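Local coordinates for protein taurocyamine kinase (Schistosoma mansoni, PDB 4WOD) that reversibly transfers the phosphoryl group of ATP to taurocyamine, as a duplicated member of the ATP:guanido phosphotransferase family, at residues H94-T108 / R326-H339. The protein carries 4 engineered substitutions. Residues are numbered along the deposited sequence; the frame is centred on the assembly and turned at random.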
ATOM      1  N   HIS A  94     -17.393 -22.262  -6.142  1.00 20.95           N
ATOM      2  CA  HIS A  94     -17.363 -21.596  -7.436  1.00 18.67           C
ATOM      3  C   HIS A  94     -18.602 -21.932  -8.254  1.00 18.92           C
ATOM      4  O   HIS A  94     -18.973 -23.103  -8.361  1.00 21.18           O
ATOM      5  CB  HIS A  94     -16.102 -21.992  -8.215  1.00 16.54           C
ATOM      6  CG  HIS A  94     -15.868 -21.139  -9.414  1.00 19.48           C
ATOM      7  ND1 HIS A  94     -15.367 -19.861  -9.320  1.00 15.60           N
ATOM      8  CD2 HIS A  94     -16.110 -21.356 -10.727  1.00 18.42           C
ATOM      9  CE1 HIS A  94     -15.295 -19.331 -10.522  1.00 16.85           C
ATOM     10  NE2 HIS A  94     -15.729 -20.222 -11.397  1.00 20.13           N
ATOM     11  N   PRO A  95     -19.220 -20.914  -8.881  1.00 17.56           N
ATOM     12  CA  PRO A  95     -20.435 -21.166  -9.669  1.00 19.11           C
ATOM     13  C   PRO A  95     -20.170 -21.846 -11.011  1.00 21.53           C
ATOM     14  O   PRO A  95     -19.036 -21.843 -11.485  1.00 20.29           O
ATOM     15  CB  PRO A  95     -21.002 -19.755  -9.886  1.00 16.46           C
ATOM     16  CG  PRO A  95     -19.827 -18.883  -9.887  1.00 16.59           C
ATOM     17  CD  PRO A  95     -18.830 -19.494  -8.906  1.00 17.48           C
ATOM     18  N   LYS A  96     -21.204 -22.433 -11.615  1.00 19.39           N
ATOM     19  CA  LYS A  96     -21.085 -22.921 -12.977  1.00 22.15           C
ATOM     20  C   LYS A  96     -20.625 -21.779 -13.872  1.00 21.50           C
ATOM     21  O   LYS A  96     -20.932 -20.610 -13.615  1.00 23.56           O
ATOM     22  CB  LYS A  96     -22.411 -23.489 -13.488  1.00 23.92           C
ATOM     23  CG  LYS A  96     -22.928 -24.663 -12.689  1.00 24.31           C
ATOM     24  CD  LYS A  96     -21.902 -25.778 -12.598  1.00 24.79           C
ATOM     25  CE  LYS A  96     -22.576 -27.099 -12.196  1.00 22.86           C
ATOM     26  NZ  LYS A  96     -21.543 -28.068 -11.731  1.00 26.73           N
ATOM     27  N   SER A  97     -19.860 -22.138 -14.894  1.00 19.06           N
ATOM     28  CA  SER A  97     -19.380 -21.211 -15.901  1.00 19.94           C
ATOM     29  C   SER A  97     -20.555 -20.472 -16.527  1.00 21.13           C
ATOM     30  O   SER A  97     -21.574 -21.090 -16.848  1.00 19.93           O
ATOM     31  CB  SER A  97     -18.587 -21.977 -16.963  1.00 19.33           C
ATOM     32  OG  SER A  97     -18.094 -21.135 -17.985  1.00 21.37           O
ATOM     33  N   ASN A  98     -20.418 -19.155 -16.667  1.00 14.97           N
ATOM     34  CA  ASN A  98     -21.421 -18.329 -17.345  1.00 22.25           C
ATOM     35  C   ASN A  98     -20.797 -17.057 -17.915  1.00 19.45           C
ATOM     36  O   ASN A  98     -20.480 -16.118 -17.158  1.00 18.18           O
ATOM     37  CB  ASN A  98     -22.566 -17.963 -16.397  1.00 16.84           C
ATOM     38  CG  ASN A  98     -23.600 -17.050 -17.051  1.00 24.57           C
ATOM     39  OD1 ASN A  98     -23.742 -17.029 -18.274  1.00 23.56           O
ATOM     40  ND2 ASN A  98     -24.300 -16.266 -16.234  1.00 26.88           N
ATOM     41  N   PHE A  99     -20.623 -17.048 -19.239  1.00 18.30           N
ATOM     42  CA  PHE A  99     -20.044 -15.926 -19.971  1.00 20.89           C
ATOM     43  C   PHE A  99     -21.109 -14.846 -20.200  1.00 22.03           C
ATOM     44  O   PHE A  99     -20.788 -13.687 -20.486  1.00 18.63           O
ATOM     45  CB  PHE A  99     -19.427 -16.389 -21.319  1.00 16.47           C
ATOM     46  CG  PHE A  99     -18.059 -17.039 -21.174  1.00 22.14           C
ATOM     47  CD1 PHE A  99     -16.902 -16.273 -21.177  1.00 13.69           C
ATOM     48  CD2 PHE A  99     -17.945 -18.418 -21.008  1.00 17.59           C
ATOM     49  CE1 PHE A  99     -15.654 -16.858 -21.020  1.00 17.68           C
ATOM     50  CE2 PHE A  99     -16.693 -19.016 -20.839  1.00 16.94           C
ATOM     51  CZ  PHE A  99     -15.545 -18.222 -20.854  1.00 18.22           C
ATOM     52  N   GLY A 100     -22.373 -15.230 -20.054  1.00 20.97           N
ATOM     53  CA  GLY A 100     -23.479 -14.297 -20.220  1.00 23.37           C
ATOM     54  C   GLY A 100     -24.192 -14.510 -21.548  1.00 28.85           C
ATOM     55  O   GLY A 100     -23.792 -15.347 -22.355  1.00 26.50           O
ATOM     56  N   ASP A 101     -25.246 -13.742 -21.777  1.00 29.88           N
ATOM     57  CA  ASP A 101     -25.960 -13.771 -23.047  1.00 28.29           C
ATOM     58  C   ASP A 101     -25.176 -13.018 -24.110  1.00 30.26           C
ATOM     59  O   ASP A 101     -25.304 -11.798 -24.234  1.00 33.29           O
ATOM     60  CB  ASP A 101     -27.351 -13.157 -22.874  1.00 33.77           C
ATOM     61  CG  ASP A 101     -28.236 -13.356 -24.077  1.00 36.79           C
ATOM     62  OD1 ASP A 101     -27.775 -13.933 -25.082  1.00 39.86           O
ATOM     63  OD2 ASP A 101     -29.401 -12.908 -24.017  1.00 40.03           O
ATOM     64  N   LEU A 102     -24.374 -13.742 -24.883  1.00 31.01           N
ATOM     65  CA  LEU A 102     -23.435 -13.114 -25.804  1.00 25.06           C
ATOM     66  C   LEU A 102     -24.130 -12.220 -26.829  1.00 33.67           C
ATOM     67  O   LEU A 102     -23.662 -11.122 -27.099  1.00 32.79           O
ATOM     68  CB  LEU A 102     -22.591 -14.173 -26.516  1.00 27.13           C
ATOM     69  CG  LEU A 102     -21.713 -14.986 -25.562  1.00 24.85           C
ATOM     70  CD1 LEU A 102     -20.687 -15.818 -26.310  1.00 30.01           C
ATOM     71  CD2 LEU A 102     -21.024 -14.074 -24.556  1.00 25.57           C
ATOM     72  N   LYS A 103     -25.247 -12.674 -27.383  1.00 27.82           N
ATOM     73  CA  LYS A 103     -25.946 -11.894 -28.408  1.00 34.99           C
ATOM     74  C   LYS A 103     -26.353 -10.480 -27.934  1.00 36.22           C
ATOM     75  O   LYS A 103     -26.381  -9.542 -28.732  1.00 37.27           O
ATOM     76  CB  LYS A 103     -27.183 -12.659 -28.902  1.00 36.04           C
ATOM     77  CG  LYS A 103     -27.061 -14.184 -28.791  1.00 42.73           C
ATOM     78  CD  LYS A 103     -28.421 -14.881 -28.928  1.00 48.91           C
ATOM     79  CE  LYS A 103     -29.133 -14.989 -27.588  1.00 50.08           C
ATOM     80  NZ  LYS A 103     -30.374 -15.816 -27.642  1.00 52.95           N
ATOM     81  N   SER A 104     -26.650 -10.325 -26.642  1.00 33.18           N
ATOM     82  CA  SER A 104     -27.145  -9.049 -26.126  1.00 33.82           C
ATOM     83  C   SER A 104     -26.139  -8.334 -25.214  1.00 36.81           C
ATOM     84  O   SER A 104     -26.399  -7.234 -24.720  1.00 34.53           O
ATOM     85  CB  SER A 104     -28.453  -9.262 -25.361  1.00 37.32           C
ATOM     86  OG  SER A 104     -28.196  -9.760 -24.063  1.00 35.98           O
ATOM     87  N   LEU A 105     -24.991  -8.957 -24.982  1.00 29.24           N
ATOM     88  CA  LEU A 105     -24.011  -8.371 -24.085  1.00 27.60           C
ATOM     89  C   LEU A 105     -23.284  -7.207 -24.747  1.00 23.42           C
ATOM     90  O   LEU A 105     -22.868  -7.289 -25.909  1.00 25.23           O
ATOM     91  CB  LEU A 105     -23.013  -9.422 -23.633  1.00 30.65           C
ATOM     92  CG  LEU A 105     -21.872  -8.910 -22.762  1.00 30.78           C
ATOM     93  CD1 LEU A 105     -22.378  -8.554 -21.383  1.00 29.91           C
ATOM     94  CD2 LEU A 105     -20.782  -9.957 -22.684  1.00 31.61           C
ATOM     95  N   SER A 106     -23.125  -6.122 -23.999  1.00 27.18           N
ATOM     96  CA  SER A 106     -22.454  -4.946 -24.523  1.00 25.16           C
ATOM     97  C   SER A 106     -21.828  -4.088 -23.426  1.00 26.99           C
ATOM     98  O   SER A 106     -22.490  -3.720 -22.460  1.00 32.81           O
ATOM     99  CB  SER A 106     -23.435  -4.103 -25.333  1.00 28.87           C
ATOM    100  OG  SER A 106     -22.817  -2.913 -25.770  1.00 36.12           O
ATOM    101  N   PHE A 107     -20.549  -3.782 -23.605  1.00 24.63           N
ATOM    102  CA  PHE A 107     -19.789  -2.871 -22.742  1.00 20.36           C
ATOM    103  C   PHE A 107     -19.353  -1.619 -23.499  1.00 18.83           C
ATOM    104  O   PHE A 107     -18.988  -1.707 -24.671  1.00 23.54           O
ATOM    105  CB  PHE A 107     -18.539  -3.564 -22.219  1.00 16.39           C
ATOM    106  CG  PHE A 107     -18.820  -4.684 -21.285  1.00 18.76           C
ATOM    107  CD1 PHE A 107     -19.251  -4.425 -19.986  1.00 18.31           C
ATOM    108  CD2 PHE A 107     -18.654  -5.986 -21.688  1.00 20.52           C
ATOM    109  CE1 PHE A 107     -19.504  -5.458 -19.117  1.00 20.85           C
ATOM    110  CE2 PHE A 107     -18.908  -7.031 -20.817  1.00 21.58           C
ATOM    111  CZ  PHE A 107     -19.331  -6.770 -19.539  1.00 19.94           C
ATOM    112  N   THR A 108     -19.321  -0.473 -22.830  1.00 21.69           N
ATOM    113  CA  THR A 108     -18.861   0.741 -23.495  1.00 23.18           C
ATOM    114  C   THR A 108     -17.398   0.553 -23.884  1.00 21.72           C
ATOM    115  O   THR A 108     -16.660  -0.185 -23.218  1.00 20.15           O
ATOM    116  CB  THR A 108     -19.033   2.009 -22.608  1.00 21.94           C
ATOM    117  OG1 THR A 108     -18.366   1.819 -21.353  1.00 24.15           O
ATOM    118  CG2 THR A 108     -20.507   2.285 -22.359  1.00 22.86           C
ATOM    119  N   ARG A 326     -10.687 -14.103  -9.526  1.00 19.77           N
ATOM    120  CA  ARG A 326     -10.757 -15.259 -10.426  1.00 21.48           C
ATOM    121  C   ARG A 326     -11.751 -16.303  -9.920  1.00 17.82           C
ATOM    122  O   ARG A 326     -12.427 -16.976 -10.701  1.00 18.53           O
ATOM    123  CB  ARG A 326      -9.386 -15.940 -10.565  1.00 20.46           C
ATOM    124  CG  ARG A 326      -8.239 -15.054 -10.997  1.00 26.15           C
ATOM    125  CD  ARG A 326      -8.161 -14.894 -12.509  1.00 21.85           C
ATOM    126  NE  ARG A 326      -6.977 -14.121 -12.870  1.00 26.97           N
ATOM    127  CZ  ARG A 326      -6.849 -12.809 -12.690  1.00 31.48           C
ATOM    128  NH1 ARG A 326      -7.850 -12.090 -12.161  1.00 25.99           N
ATOM    129  NH2 ARG A 326      -5.711 -12.215 -13.029  1.00 28.89           N
ATOM    130  N   LEU A 327     -11.789 -16.464  -8.605  1.00 19.90           N
ATOM    131  CA  LEU A 327     -12.509 -17.563  -7.990  1.00 19.38           C
ATOM    132  C   LEU A 327     -13.728 -17.074  -7.218  1.00 17.01           C
ATOM    133  O   LEU A 327     -13.661 -16.075  -6.501  1.00 22.18           O
ATOM    134  CB  LEU A 327     -11.572 -18.345  -7.066  1.00 20.05           C
ATOM    135  CG  LEU A 327     -12.134 -19.566  -6.339  1.00 18.87           C
ATOM    136  CD1 LEU A 327     -12.351 -20.712  -7.311  1.00 19.40           C
ATOM    137  CD2 LEU A 327     -11.205 -19.990  -5.221  1.00 22.42           C
ATOM    138  N   GLY A 328     -14.848 -17.772  -7.372  1.00 19.49           N
ATOM    139  CA  GLY A 328     -16.047 -17.441  -6.620  1.00 18.20           C
ATOM    140  C   GLY A 328     -17.026 -16.516  -7.312  1.00 21.67           C
ATOM    141  O   GLY A 328     -17.919 -15.975  -6.667  1.00 19.54           O
ATOM    142  N   LEU A 329     -16.847 -16.327  -8.616  1.00 20.04           N
ATOM    143  CA  LEU A 329     -17.775 -15.548  -9.440  1.00 19.46           C
ATOM    144  C   LEU A 329     -17.785 -16.130 -10.843  1.00 20.07           C
ATOM    145  O   LEU A 329     -16.929 -16.944 -11.183  1.00 18.68           O
ATOM    146  CB  LEU A 329     -17.418 -14.043  -9.507  1.00 20.61           C
ATOM    147  CG  LEU A 329     -15.989 -13.510  -9.668  1.00 19.88           C
ATOM    148  CD1 LEU A 329     -15.178 -14.171 -10.768  1.00 22.59           C
ATOM    149  CD2 LEU A 329     -16.017 -12.012  -9.942  1.00 15.10           C
ATOM    150  N   THR A 330     -18.753 -15.726 -11.660  1.00 16.84           N
ATOM    151  CA  THR A 330     -18.775 -16.172 -13.049  1.00 16.27           C
ATOM    152  C   THR A 330     -17.846 -15.344 -13.931  1.00 16.24           C
ATOM    153  O   THR A 330     -17.337 -14.287 -13.524  1.00 17.94           O
ATOM    154  CB  THR A 330     -20.181 -16.094 -13.658  1.00 18.25           C
ATOM    155  OG1 THR A 330     -20.562 -14.719 -13.738  1.00 15.87           O
ATOM    156  CG2 THR A 330     -21.170 -16.858 -12.822  1.00 16.96           C
ATOM    157  N   GLU A 331     -17.658 -15.816 -15.158  1.00 17.37           N
ATOM    158  CA  GLU A 331     -16.862 -15.108 -16.147  1.00 16.32           C
ATOM    159  C   GLU A 331     -17.471 -13.732 -16.416  1.00 16.92           C
ATOM    160  O   GLU A 331     -16.756 -12.730 -16.513  1.00 14.62           O
ATOM    161  CB  GLU A 331     -16.766 -15.926 -17.446  1.00 17.14           C
ATOM    162  CG  GLU A 331     -15.953 -17.218 -17.324  1.00 16.58           C
ATOM    163  CD  GLU A 331     -16.748 -18.424 -16.800  1.00 19.00           C
ATOM    164  OE1 GLU A 331     -17.874 -18.269 -16.234  1.00 19.18           O
ATOM    165  OE2 GLU A 331     -16.227 -19.546 -16.961  1.00 20.26           O
ATOM    166  N   LEU A 332     -18.797 -13.701 -16.510  1.00 15.64           N
ATOM    167  CA  LEU A 332     -19.521 -12.461 -16.704  1.00 17.00           C
ATOM    168  C   LEU A 332     -19.282 -11.523 -15.517  1.00 16.10           C
ATOM    169  O   LEU A 332     -18.975 -10.356 -15.725  1.00 18.82           O
ATOM    170  CB  LEU A 332     -21.015 -12.726 -16.887  1.00 17.82           C
ATOM    171  CG  LEU A 332     -21.851 -11.467 -17.146  1.00 19.55           C
ATOM    172  CD1 LEU A 332     -21.322 -10.679 -18.348  1.00 16.11           C
ATOM    173  CD2 LEU A 332     -23.301 -11.856 -17.360  1.00 20.73           C
ATOM    174  N   ASP A 333     -19.388 -12.037 -14.286  1.00 16.86           N
ATOM    175  CA  ASP A 333     -19.062 -11.233 -13.107  1.00 15.70           C
ATOM    176  C   ASP A 333     -17.655 -10.658 -13.201  1.00 16.34           C
ATOM    177  O   ASP A 333     -17.450  -9.478 -12.886  1.00 20.45           O
ATOM    178  CB  ASP A 333     -19.167 -12.037 -11.800  1.00 15.78           C
ATOM    179  CG  ASP A 333     -20.563 -12.548 -11.510  1.00 17.49           C
ATOM    180  OD1 ASP A 333     -21.565 -11.971 -11.981  1.00 20.60           O
ATOM    181  OD2 ASP A 333     -20.654 -13.552 -10.788  1.00 19.99           O
ATOM    182  N   ALA A 334     -16.688 -11.486 -13.619  1.00 17.92           N
ATOM    183  CA  ALA A 334     -15.279 -11.074 -13.679  1.00 16.69           C
ATOM    184  C   ALA A 334     -15.006 -10.000 -14.740  1.00 17.88           C
ATOM    185  O   ALA A 334     -14.322  -9.014 -14.461  1.00 16.25           O
ATOM    186  CB  ALA A 334     -14.366 -12.280 -13.930  1.00 14.22           C
ATOM    187  N   VAL A 335     -15.523 -10.174 -15.954  1.00 12.96           N
ATOM    188  CA  VAL A 335     -15.272  -9.164 -16.970  1.00 19.61           C
ATOM    189  C   VAL A 335     -16.050  -7.872 -16.632  1.00 18.01           C
ATOM    190  O   VAL A 335     -15.599  -6.767 -16.946  1.00 17.11           O
ATOM    191  CB  VAL A 335     -15.612  -9.692 -18.405  1.00 15.13           C
ATOM    192  CG1 VAL A 335     -17.111  -9.828 -18.604  1.00 17.79           C
ATOM    193  CG2 VAL A 335     -15.032  -8.785 -19.455  1.00 17.90           C
ATOM    194  N   THR A 336     -17.195  -8.001 -15.962  1.00 17.00           N
ATOM    195  CA  THR A 336     -17.934  -6.822 -15.491  1.00 18.00           C
ATOM    196  C   THR A 336     -17.121  -6.085 -14.405  1.00 21.99           C
ATOM    197  O   THR A 336     -16.955  -4.865 -14.452  1.00 18.58           O
ATOM    198  CB  THR A 336     -19.314  -7.197 -14.945  1.00 20.22           C
ATOM    199  OG1 THR A 336     -20.094  -7.801 -15.989  1.00 19.88           O
ATOM    200  CG2 THR A 336     -20.032  -5.967 -14.410  1.00 23.23           C
ATOM    201  N   GLU A 337     -16.598  -6.829 -13.442  1.00 16.87           N
ATOM    202  CA  GLU A 337     -15.696  -6.232 -12.455  1.00 19.60           C
ATOM    203  C   GLU A 337     -14.560  -5.458 -13.131  1.00 16.08           C
ATOM    204  O   GLU A 337     -14.277  -4.302 -12.774  1.00 18.59           O
ATOM    205  CB  GLU A 337     -15.116  -7.309 -11.535  1.00 18.45           C
ATOM    206  CG  GLU A 337     -14.157  -6.745 -10.489  1.00 21.26           C
ATOM    207  CD  GLU A 337     -13.416  -7.827  -9.716  1.00 21.76           C
ATOM    208  OE1 GLU A 337     -12.576  -8.529 -10.320  1.00 24.06           O
ATOM    209  OE2 GLU A 337     -13.676  -7.980  -8.504  1.00 27.50           O
ATOM    210  N   MET A 338     -13.931  -6.082 -14.126  1.00 15.29           N
ATOM    211  CA  MET A 338     -12.878  -5.433 -14.883  1.00 18.58           C
ATOM    212  C   MET A 338     -13.376  -4.143 -15.524  1.00 19.04           C
ATOM    213  O   MET A 338     -12.770  -3.081 -15.378  1.00 15.37           O
ATOM    214  CB  MET A 338     -12.339  -6.368 -15.972  1.00 16.80           C
ATOM    215  CG  MET A 338     -11.228  -5.764 -16.816  1.00 17.12           C
ATOM    216  SD  MET A 338     -11.846  -4.985 -18.339  1.00 23.31           S
ATOM    217  CE  MET A 338     -10.329  -4.598 -19.189  1.00 19.12           C
ATOM    218  N   HIS A 339     -14.481  -4.241 -16.246  1.00 14.87           N
ATOM    219  CA  HIS A 339     -14.920  -3.101 -17.034  1.00 15.23           C
ATOM    220  C   HIS A 339     -15.319  -1.928 -16.154  1.00 18.39           C
ATOM    221  O   HIS A 339     -14.958  -0.780 -16.438  1.00 16.99           O
ATOM    222  CB  HIS A 339     -16.079  -3.470 -17.944  1.00 15.45           C
ATOM    223  CG  HIS A 339     -16.477  -2.351 -18.853  1.00 16.91           C
ATOM    224  ND1 HIS A 339     -17.470  -1.451 -18.531  1.00 18.15           N
ATOM    225  CD2 HIS A 339     -15.998  -1.969 -20.059  1.00 16.98           C
ATOM    226  CE1 HIS A 339     -17.590  -0.567 -19.504  1.00 19.64           C
ATOM    227  NE2 HIS A 339     -16.715  -0.863 -20.449  1.00 17.26           N
TER
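Leu327 CD1 lies 3.7 Å from His94 ND1, and Gly328 gives its backbone N-H to the same nitrogen, His94 ND1, at 2.9 Å, nearly straight (165°) and close to the imidazole plane. At Thr330, the N-cap of helix 331-355 and half of a capping box with Asp333, CG2 rests against Pro95 CG. Glu331 then turns its carboxylate back to the loop through a bend at chi2 (85°): OE1 accepts from Asn98 N and OE2 from Ser97 OG, each at 2.7 Å and each from above the carboxylate plane. Its CG lies over one face of the Phe99 ring, 3.8 Å from the centroid. Leu332 donates its backbone N-H to Asn98 O, and Leu332 CD1 meets Leu105 CD1. Val335 CG1 and Thr336 OG1 approach the far end of the Phe107 ring, the hydroxyl at its edge while hydrogen-bonding to Leu332 O. His339 receives Phe107 CB over one imidazole face and donates from NE2 to Thr108 O at 2.9 Å. The linker before strand 117-126 thus runs along the start of this C-terminal-domain helix, with Tyr240 of helix 236-251 touching Leu105 and Val335. Two donors hold the buried Glu331 carboxylate, and the helix N-terminus probably eases its negative charge.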